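Local coordinates for beta-galactosidase (Bacteroides thetaiotaomicron, PDB 5MUJ), which probably hydrolyses a glycosidic linkage during bacterial breakdown of plant pectin, and binds an oligosaccharide from side chain B of rhamnogalacturonan II, at residues Asn259-His264 with Asp308-Thr313; Asp267-Gly272 with Tyr287-Glu292; Lys298-Phe303 with Gly317-Ile322. One frame throughout, in Å; residues are numbered along the deposited sequence.

Contact 1 (Asn259-His264 with Asp308-Thr313); sequences NPVFAH and DLVNWT
A single water is gripped from both sides of the contact by Val261 and Trp312. It donates to Val261 O at 2.8 Å and accepts from Trp312 N at 2.7 Å, linking two backbones that share no direct hydrogen bond. Beside it, Trp312 CD1 comes to 3.6 Å from Val261 O, which lies at the indole's edge near the ring plane. The branched Val261 suits this place because its two methyls serve two neighbours: CG2 lies 4.0 Å from Trp312 NE1, while CG1 turns to CG1 of Val310. Phe262 brings its CD1 to 3.8 Å from Trp312 CB, and its ring is inclined at 55° to the indole. Trp312 has CG anti to its own carbonyl carbon and beside its backbone N (chi1 -72°). Its NE1 reaches back to Leu309 O of the same loop at 2.9 Å, the donor standing above the carbonyl plane. Asp308 braces the start of this loop: Val310 N meets its OD1 on the anti side at 2.8 Å, an Asx turn, and Asn311 N takes the syn lone pair of the same oxygen at 2.9 Å, completing the wider Asx motif. An alanine in place of Trp312 would probably leave Leu309 O without its NE1 donor and open a gap beside Val261 CG2 that may extend toward Tyr283 and Met285. In the partner segment, Val261 and Phe262 both face Val242, a classic beta bulge against strand 238-247. A bulged segment paired with that strand of one sheet thus meets the loop before the last strand of the next, an arrangement that fits the junction between adjacent blades of a five-bladed beta-propeller.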
loop_
_atom_site.group_PDB
_atom_site.type_symbol
_atom_site.label_atom_id
_atom_site.label_comp_id
_atom_site.label_asym_id
_atom_site.label_seq_id
_atom_site.Cartn_x
_atom_site.Cartn_y
_atom_site.Cartn_z
ATOM N N ASN A 259 -6.728 -8.635 -16.846
ATOM C CA ASN A 259 -7.063 -8.474 -15.419
ATOM C C ASN A 259 -8.171 -9.421 -14.913
ATOM O O ASN A 259 -9.063 -9.847 -15.720
ATOM C CB ASN A 259 -7.544 -7.064 -15.134
ATOM C CG ASN A 259 -6.427 -6.067 -15.038
ATOM O OD1 ASN A 259 -5.289 -6.445 -14.790
ATOM N ND2 ASN A 259 -6.729 -4.784 -15.275
ATOM N N PRO A 260 -8.179 -9.773 -13.617
ATOM C CA PRO A 260 -7.109 -9.472 -12.615
ATOM C C PRO A 260 -5.890 -10.376 -12.808
ATOM O O PRO A 260 -6.021 -11.486 -13.303
ATOM C CB PRO A 260 -7.807 -9.730 -11.263
ATOM C CG PRO A 260 -8.978 -10.625 -11.570
ATOM C CD PRO A 260 -9.365 -10.431 -13.019
ATOM N N VAL A 261 -4.697 -9.913 -12.430
ATOM C CA VAL A 261 -3.481 -10.702 -12.612
ATOM C C VAL A 261 -3.054 -11.488 -11.347
ATOM O O VAL A 261 -2.145 -12.306 -11.418
ATOM C CB VAL A 261 -2.291 -9.826 -13.048
ATOM C CG1 VAL A 261 -2.601 -9.136 -14.360
ATOM C CG2 VAL A 261 -1.869 -8.827 -11.953
ATOM N N PHE A 262 -3.693 -11.216 -10.214
ATOM C CA PHE A 262 -3.350 -11.921 -8.992
ATOM C C PHE A 262 -4.499 -11.884 -8.023
ATOM O O PHE A 262 -4.976 -10.824 -7.684
ATOM C CB PHE A 262 -2.129 -11.279 -8.344
ATOM C CG PHE A 262 -1.527 -12.100 -7.247
ATOM C CD1 PHE A 262 -1.130 -13.422 -7.444
ATOM C CD2 PHE A 262 -1.300 -11.517 -6.024
ATOM C CE1 PHE A 262 -0.560 -14.163 -6.420
ATOM C CE2 PHE A 262 -0.746 -12.243 -4.997
ATOM C CZ PHE A 262 -0.372 -13.567 -5.182
ATOM N N ALA A 263 -4.947 -13.068 -7.604
ATOM C CA ALA A 263 -6.093 -13.198 -6.752
ATOM C C ALA A 263 -6.005 -14.514 -6.005
ATOM O O ALA A 263 -5.331 -15.437 -6.452
ATOM C CB ALA A 263 -7.366 -13.185 -7.579
ATOM N N HIS A 264 -6.736 -14.586 -4.896
ATOM C CA HIS A 264 -6.971 -15.833 -4.169
ATOM C C HIS A 264 -8.466 -16.038 -3.983
ATOM O O HIS A 264 -9.124 -15.278 -3.290
ATOM C CB HIS A 264 -6.243 -15.759 -2.835
ATOM C CG HIS A 264 -4.772 -15.621 -2.992
ATOM N ND1 HIS A 264 -4.129 -14.399 -2.941
ATOM C CD2 HIS A 264 -3.807 -16.550 -3.198
ATOM C CE1 HIS A 264 -2.832 -14.589 -3.116
ATOM N NE2 HIS A 264 -2.611 -15.883 -3.266
ATOM N N ASP A 308 7.424 -11.417 -15.870
ATOM C CA ASP A 308 6.668 -10.690 -16.912
ATOM C C ASP A 308 5.555 -9.727 -16.432
ATOM O O ASP A 308 4.791 -9.216 -17.251
ATOM C CB ASP A 308 6.088 -11.708 -17.904
ATOM C CG ASP A 308 5.001 -12.587 -17.308
ATOM O OD1 ASP A 308 4.410 -12.248 -16.264
ATOM O OD2 ASP A 308 4.724 -13.643 -17.912
ATOM N N LEU A 309 5.474 -9.501 -15.122
ATOM C CA LEU A 309 4.479 -8.641 -14.470
ATOM C C LEU A 309 3.042 -9.143 -14.468
ATOM O O LEU A 309 2.223 -8.560 -13.776
ATOM C CB LEU A 309 4.530 -7.193 -14.981
ATOM C CG LEU A 309 5.831 -6.444 -14.695
ATOM C CD1 LEU A 309 5.841 -5.110 -15.439
ATOM C CD2 LEU A 309 5.990 -6.181 -13.206
ATOM N N VAL A 310 2.749 -10.250 -15.165
ATOM C CA VAL A 310 1.372 -10.723 -15.344
ATOM C C VAL A 310 1.097 -12.086 -14.683
ATOM O O VAL A 310 0.052 -12.278 -14.084
ATOM C CB VAL A 310 1.037 -10.772 -16.842
ATOM C CG1 VAL A 310 -0.254 -11.537 -17.074
ATOM C CG2 VAL A 310 0.947 -9.343 -17.387
ATOM N N ASN A 311 2.026 -13.020 -14.828
ATOM C CA ASN A 311 1.903 -14.348 -14.252
ATOM C C ASN A 311 2.735 -14.413 -12.982
ATOM O O ASN A 311 3.946 -14.298 -13.042
ATOM C CB ASN A 311 2.391 -15.384 -15.248
ATOM C CG ASN A 311 1.607 -15.354 -16.526
ATOM O OD1 ASN A 311 2.121 -14.977 -17.560
ATOM N ND2 ASN A 311 0.342 -15.692 -16.435
ATOM N N TRP A 312 2.061 -14.604 -11.855
ATOM C CA TRP A 312 2.682 -14.467 -10.534
ATOM C C TRP A 312 2.749 -15.818 -9.871
ATOM O O TRP A 312 1.764 -16.517 -9.834
ATOM C CB TRP A 312 1.861 -13.475 -9.714
ATOM C CG TRP A 312 2.079 -12.081 -10.229
ATOM C CD1 TRP A 312 1.300 -11.400 -11.117
ATOM C CD2 TRP A 312 3.196 -11.198 -9.917
ATOM N NE1 TRP A 312 1.869 -10.172 -11.411
ATOM C CE2 TRP A 312 2.999 -10.002 -10.649
ATOM C CE3 TRP A 312 4.321 -11.298 -9.080
ATOM C CZ2 TRP A 312 3.902 -8.929 -10.604
ATOM C CZ3 TRP A 312 5.229 -10.215 -9.009
ATOM C CH2 TRP A 312 5.016 -9.046 -9.768
ATOM N N THR A 313 3.927 -16.173 -9.345
ATOM C CA THR A 313 4.101 -17.421 -8.601
ATOM C C THR A 313 4.062 -17.031 -7.127
ATOM O O THR A 313 4.833 -16.162 -6.701
ATOM C CB THR A 313 5.456 -18.073 -8.918
ATOM O OG1 THR A 313 5.543 -18.388 -10.322
ATOM C CG2 THR A 313 5.659 -19.347 -8.091
HETATM O O HOH W 1 -0.668 -14.598 -11.946
#

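Contact 2 (Asp267-Gly272 with Tyr287-Glu292); sequences DGTITG and YFSAFE
Ile270 CG2 leans obliquely on the Phe288 ring, 3.5 Å from CZ, while the CD1 and CE1 side of that ring packs on Gly272, whose N stands over one face. A beta carbon at Gly272 would come tight against Phe288 CE1, so glycine suits this position. Farther along the same side, Ile270 pairs with the small Ala290, and its CD1 reaches the edge of the Phe291 ring, 4.3 Å from CE2; Ala290 CB lies over one face of that ring. On the other side, the Thr271 and Tyr287 side chains cross at a slant, Thr271 CG2 lying 3.8 Å from Tyr287 CD1; their hydroxyls turn to His264 and Asp314 respectively. Ser289 has OG anti to its backbone N (chi1 -169°) and donates to Ile270 O at 2.7 Å; Ala290 N approaches that oxygen from the opposite face of the carbonyl plane at 3.0 Å. Toward the pocket, Thr269 OG1 donates to Phe291 O at 2.8 Å. This is the open end of an antiparallel beta hairpin, the first two strands of what is probably a propeller blade, where Ile270, Ala290 and Phe291 help line the glycan pocket.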
loop_
_atom_site.group_PDB
_atom_site.type_symbol
_atom_site.label_atom_id
_atom_site.label_comp_id
_atom_site.label_asym_id
_atom_site.label_seq_id
_atom_site.Cartn_x
_atom_site.Cartn_y
_atom_site.Cartn_z
ATOM N N ASP A 267 -14.513 -16.892 -0.448
ATOM C CA ASP A 267 -15.544 -15.943 -0.058
ATOM C C ASP A 267 -15.011 -14.830 0.844
ATOM O O ASP A 267 -14.620 -15.062 2.012
ATOM C CB ASP A 267 -16.691 -16.668 0.651
ATOM C CG ASP A 267 -17.850 -15.736 1.007
ATOM O OD1 ASP A 267 -17.871 -14.566 0.551
ATOM O OD2 ASP A 267 -18.754 -16.182 1.741
ATOM N N GLY A 268 -15.012 -13.621 0.292
ATOM C CA GLY A 268 -14.640 -12.436 1.031
ATOM C C GLY A 268 -13.135 -12.271 1.191
ATOM O O GLY A 268 -12.716 -11.333 1.861
ATOM N N THR A 269 -12.312 -13.118 0.570
ATOM C CA THR A 269 -10.837 -13.030 0.758
ATOM C C THR A 269 -10.291 -11.795 0.067
ATOM O O THR A 269 -10.722 -11.461 -1.061
ATOM C CB THR A 269 -10.102 -14.251 0.174
ATOM O OG1 THR A 269 -10.614 -15.431 0.793
ATOM C CG2 THR A 269 -8.578 -14.173 0.386
ATOM N N ILE A 270 -9.324 -11.145 0.726
ATOM C CA ILE A 270 -8.714 -9.946 0.212
ATOM C C ILE A 270 -7.311 -10.286 -0.184
ATOM O O ILE A 270 -6.590 -10.905 0.586
ATOM C CB ILE A 270 -8.717 -8.819 1.257
ATOM C CG1 ILE A 270 -10.145 -8.333 1.490
ATOM C CG2 ILE A 270 -7.902 -7.633 0.793
ATOM C CD1 ILE A 270 -10.294 -7.376 2.667
ATOM N N THR A 271 -6.921 -9.837 -1.360
ATOM C CA THR A 271 -5.553 -9.842 -1.826
ATOM C C THR A 271 -5.304 -8.399 -2.239
ATOM O O THR A 271 -6.045 -7.849 -3.090
ATOM C CB THR A 271 -5.327 -10.773 -3.038
ATOM O OG1 THR A 271 -5.761 -12.110 -2.724
ATOM C CG2 THR A 271 -3.845 -10.771 -3.485
ATOM N N GLY A 272 -4.273 -7.780 -1.641
ATOM C CA GLY A 272 -4.015 -6.434 -2.005
ATOM C C GLY A 272 -2.729 -5.769 -1.578
ATOM O O GLY A 272 -1.745 -6.405 -1.206
ATOM N N TYR A 287 2.695 -8.388 -0.862
ATOM C CA TYR A 287 1.237 -8.164 -0.795
ATOM C C TYR A 287 0.694 -8.639 0.537
ATOM O O TYR A 287 1.354 -9.448 1.239
ATOM C CB TYR A 287 0.557 -8.864 -1.983
ATOM C CG TYR A 287 0.437 -10.349 -1.866
ATOM C CD1 TYR A 287 -0.704 -10.921 -1.287
ATOM C CD2 TYR A 287 1.431 -11.196 -2.353
ATOM C CE1 TYR A 287 -0.831 -12.311 -1.191
ATOM C CE2 TYR A 287 1.308 -12.577 -2.266
ATOM C CZ TYR A 287 0.166 -13.117 -1.683
ATOM O OH TYR A 287 0.061 -14.480 -1.591
ATOM N N PHE A 288 -0.494 -8.171 0.896
ATOM C CA PHE A 288 -1.226 -8.689 2.051
ATOM C C PHE A 288 -2.448 -9.455 1.602
ATOM O O PHE A 288 -3.027 -9.220 0.493
ATOM C CB PHE A 288 -1.668 -7.638 3.082
ATOM C CG PHE A 288 -3.040 -6.992 2.865
ATOM C CD1 PHE A 288 -3.202 -5.901 1.983
ATOM C CD2 PHE A 288 -4.163 -7.389 3.593
ATOM C CE1 PHE A 288 -4.402 -5.271 1.835
ATOM C CE2 PHE A 288 -5.439 -6.791 3.370
ATOM C CZ PHE A 288 -5.531 -5.721 2.521
ATOM N N SER A 289 -2.860 -10.344 2.484
ATOM C CA SER A 289 -4.116 -11.030 2.326
ATOM C C SER A 289 -4.856 -11.029 3.646
ATOM O O SER A 289 -4.245 -10.983 4.711
ATOM C CB SER A 289 -3.881 -12.451 1.834
ATOM O OG SER A 289 -5.115 -13.051 1.430
ATOM N N ALA A 290 -6.171 -11.032 3.587
ATOM C CA ALA A 290 -7.019 -11.141 4.770
ATOM C C ALA A 290 -8.141 -12.106 4.474
ATOM O O ALA A 290 -8.579 -12.219 3.294
ATOM C CB ALA A 290 -7.584 -9.804 5.233
ATOM N N PHE A 291 -8.634 -12.768 5.523
ATOM C CA PHE A 291 -9.803 -13.694 5.407
ATOM C C PHE A 291 -9.514 -14.768 4.365
ATOM O O PHE A 291 -10.400 -15.165 3.588
ATOM C CB PHE A 291 -11.096 -12.924 5.129
ATOM C CG PHE A 291 -11.258 -11.728 6.006
ATOM C CD1 PHE A 291 -11.252 -11.876 7.390
ATOM C CD2 PHE A 291 -11.299 -10.439 5.466
ATOM C CE1 PHE A 291 -11.335 -10.766 8.223
ATOM C CE2 PHE A 291 -11.382 -9.331 6.296
ATOM C CZ PHE A 291 -11.387 -9.495 7.674
ATOM N N GLU A 292 -8.271 -15.244 4.366
ATOM C CA GLU A 292 -7.847 -16.414 3.590
ATOM C C GLU A 292 -8.147 -17.676 4.420
ATOM O O GLU A 292 -7.648 -17.817 5.523
ATOM C CB GLU A 292 -6.344 -16.290 3.289
ATOM C CG GLU A 292 -5.627 -17.482 2.729
ATOM C CD GLU A 292 -6.382 -18.182 1.614
ATOM O OE1 GLU A 292 -6.777 -17.505 0.650
ATOM O OE2 GLU A 292 -6.543 -19.410 1.701
#

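Contact 3 (Lys298-Phe303 with Gly317-Ile322); sequences KAFNTF and GADLII
Asn301 faces Leu320 and Ile321 together, forming a classic beta bulge where the chain leaving what is probably one propeller blade passes strand 299-306. The inner part of the contact is close-packed. Asn301 N donates to Ile321 O at 3.0 Å, and Ile321 N returns a bond to Asn301 O at 3.2 Å. Leu320 N adds a weak bond to the same oxygen, the consequence of the extra residue. The side chains of Asn301 and Ile321 lie alongside each other, pointing the same way, with ND2 3.9 Å from CG1. Asparagine suits this buried place because its OD1 accepts from Lys334 N, while the branched Ile321 packs towards His346 and Tyr348. Phe300 CG stands between its backbone N and carbonyl carbon (chi1 58°), which starts the ring toward Asp319. Asp319 OD2 lies over one face of that ring, 3.4 Å from Phe300 CD2, the carboxylate and ring planes 22° apart. A charged group beside an aromatic face would probably be costly without the partners it has here, Arg295 in a salt bridge at OD1 and Tyr297 at OD2. The other side is looser and wetter. Leu320, partly exposed, crosses Phe303 at about a right angle and touches it through CD1, 4.0 Å from the ring's CD1. A water there lies within bonding distance of Gly317 O, Asp319 OD1 and Thr302 OG1, 2.8 Å from the threonine hydroxyl.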
loop_
_atom_site.group_PDB
_atom_site.type_symbol
_atom_site.label_atom_id
_atom_site.label_comp_id
_atom_site.label_asym_id
_atom_site.label_seq_id
_atom_site.Cartn_x
_atom_site.Cartn_y
_atom_site.Cartn_z
ATOM N N LYS A 298 -6.019 -13.750 10.815
ATOM C CA LYS A 298 -6.979 -13.059 9.909
ATOM C C LYS A 298 -6.388 -12.177 8.806
ATOM O O LYS A 298 -7.077 -11.893 7.814
ATOM C CB LYS A 298 -7.954 -12.224 10.724
ATOM C CG LYS A 298 -8.889 -13.066 11.605
ATOM C CD LYS A 298 -10.076 -13.682 10.865
ATOM C CE LYS A 298 -10.930 -14.485 11.847
ATOM N NZ LYS A 298 -11.490 -15.732 11.246
ATOM N N ALA A 299 -5.176 -11.669 9.014
ATOM C CA ALA A 299 -4.458 -10.933 7.972
ATOM C C ALA A 299 -2.950 -10.983 8.145
ATOM O O ALA A 299 -2.447 -11.026 9.267
ATOM C CB ALA A 299 -4.937 -9.484 7.875
ATOM N N PHE A 300 -2.243 -10.970 7.027
ATOM C CA PHE A 300 -0.822 -11.274 6.981
ATOM C C PHE A 300 -0.176 -10.782 5.706
ATOM O O PHE A 300 -0.895 -10.449 4.745
ATOM C CB PHE A 300 -0.603 -12.783 7.097
ATOM C CG PHE A 300 -1.330 -13.579 5.984
ATOM C CD1 PHE A 300 -2.696 -13.953 6.094
ATOM C CD2 PHE A 300 -0.653 -13.921 4.833
ATOM C CE1 PHE A 300 -3.359 -14.657 5.060
ATOM C CE2 PHE A 300 -1.316 -14.623 3.806
ATOM C CZ PHE A 300 -2.655 -14.977 3.933
ATOM N N ASN A 301 1.158 -10.711 5.701
ATOM C CA ASN A 301 1.942 -10.400 4.511
ATOM C C ASN A 301 2.746 -11.601 4.021
ATOM O O ASN A 301 3.363 -12.340 4.805
ATOM C CB ASN A 301 2.930 -9.249 4.795
ATOM C CG ASN A 301 2.233 -7.938 5.058
ATOM O OD1 ASN A 301 1.133 -7.690 4.602
ATOM N ND2 ASN A 301 2.895 -7.062 5.797
ATOM N N THR A 302 2.765 -11.767 2.698
ATOM C CA THR A 302 3.672 -12.676 2.024
ATOM C C THR A 302 4.117 -12.080 0.675
ATOM O O THR A 302 4.005 -10.849 0.466
ATOM C CB THR A 302 3.125 -14.121 1.977
ATOM O OG1 THR A 302 4.118 -15.001 1.429
ATOM C CG2 THR A 302 1.845 -14.220 1.173
ATOM N N PHE A 303 4.610 -12.904 -0.248
ATOM C CA PHE A 303 5.030 -12.360 -1.518
ATOM C C PHE A 303 4.772 -13.340 -2.637
ATOM O O PHE A 303 4.582 -14.521 -2.396
ATOM C CB PHE A 303 6.510 -11.997 -1.502
ATOM C CG PHE A 303 7.413 -13.192 -1.480
ATOM C CD1 PHE A 303 7.701 -13.840 -0.278
ATOM C CD2 PHE A 303 7.929 -13.699 -2.660
ATOM C CE1 PHE A 303 8.542 -14.969 -0.254
ATOM C CE2 PHE A 303 8.766 -14.827 -2.635
ATOM C CZ PHE A 303 9.071 -15.460 -1.432
ATOM N N GLY A 317 5.810 -21.021 1.334
ATOM C CA GLY A 317 6.382 -21.214 2.692
ATOM C C GLY A 317 5.723 -20.278 3.671
ATOM O O GLY A 317 4.706 -19.673 3.362
ATOM N N ALA A 318 6.348 -20.116 4.838
ATOM C CA ALA A 318 5.821 -19.313 5.943
ATOM C C ALA A 318 5.595 -17.894 5.479
ATOM O O ALA A 318 6.380 -17.340 4.730
ATOM C CB ALA A 318 6.803 -19.305 7.127
ATOM N N ASP A 319 4.544 -17.303 6.001
ATOM C CA ASP A 319 4.217 -15.920 5.673
ATOM C C ASP A 319 5.299 -15.001 6.265
ATOM O O ASP A 319 5.863 -15.303 7.305
ATOM C CB ASP A 319 2.888 -15.597 6.269
ATOM C CG ASP A 319 1.750 -16.290 5.515
ATOM O OD1 ASP A 319 1.841 -16.369 4.272
ATOM O OD2 ASP A 319 0.806 -16.733 6.173
ATOM N N LEU A 320 5.493 -13.862 5.634
ATOM C CA LEU A 320 6.569 -12.929 6.048
ATOM C C LEU A 320 6.253 -12.224 7.347
ATOM O O LEU A 320 7.160 -12.040 8.192
ATOM C CB LEU A 320 6.767 -11.886 4.968
ATOM C CG LEU A 320 7.334 -12.335 3.628
ATOM C CD1 LEU A 320 7.533 -11.156 2.685
ATOM C CD2 LEU A 320 8.644 -13.099 3.810
ATOM N N ILE A 321 5.033 -11.737 7.495
ATOM C CA ILE A 321 4.577 -11.013 8.678
ATOM C C ILE A 321 3.244 -11.577 9.091
ATOM O O ILE A 321 2.324 -11.645 8.257
ATOM C CB ILE A 321 4.368 -9.492 8.418
ATOM C CG1 ILE A 321 5.626 -8.861 7.837
ATOM C CG2 ILE A 321 3.907 -8.771 9.685
ATOM C CD1 ILE A 321 6.805 -8.687 8.819
ATOM N N ILE A 322 3.127 -12.003 10.338
ATOM C CA ILE A 322 1.888 -12.520 10.893
ATOM C C ILE A 322 1.637 -11.936 12.259
ATOM O O ILE A 322 2.615 -11.507 12.935
ATOM C CB ILE A 322 1.879 -14.080 10.980
ATOM C CG1 ILE A 322 2.806 -14.636 12.088
ATOM C CG2 ILE A 322 2.229 -14.694 9.621
ATOM C CD1 ILE A 322 2.729 -16.145 12.240
HETATM O O HOH W 2 3.246 -17.634 2.072
#

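In the fold
Contacts 2 and 3 both reach the four-stranded antiparallel sheet of strands 270-279, 282-290, 299-306 and 313-314, their centres about 11 Å apart. Contact 2 lies between its first two strands; contact 3 joins strand 299-306 to the loop that follows the sheet. Contact 1 joins the preceding sheet to this one, its centre about 14 Å from contact 2 and about 18 Å from contact 3. Along the chain, contact 2 falls between the segments of contact 1, whereas contacts 1 and 3 interleave. Probable hydrogen bonds link contacts 1 and 2 (His264 ND1 with Thr271 OG1) and contacts 2 and 3 (Ser289 N with Phe300 O). Together they tie a probable propeller blade to its neighbours, its glycan-binding end at contact 2.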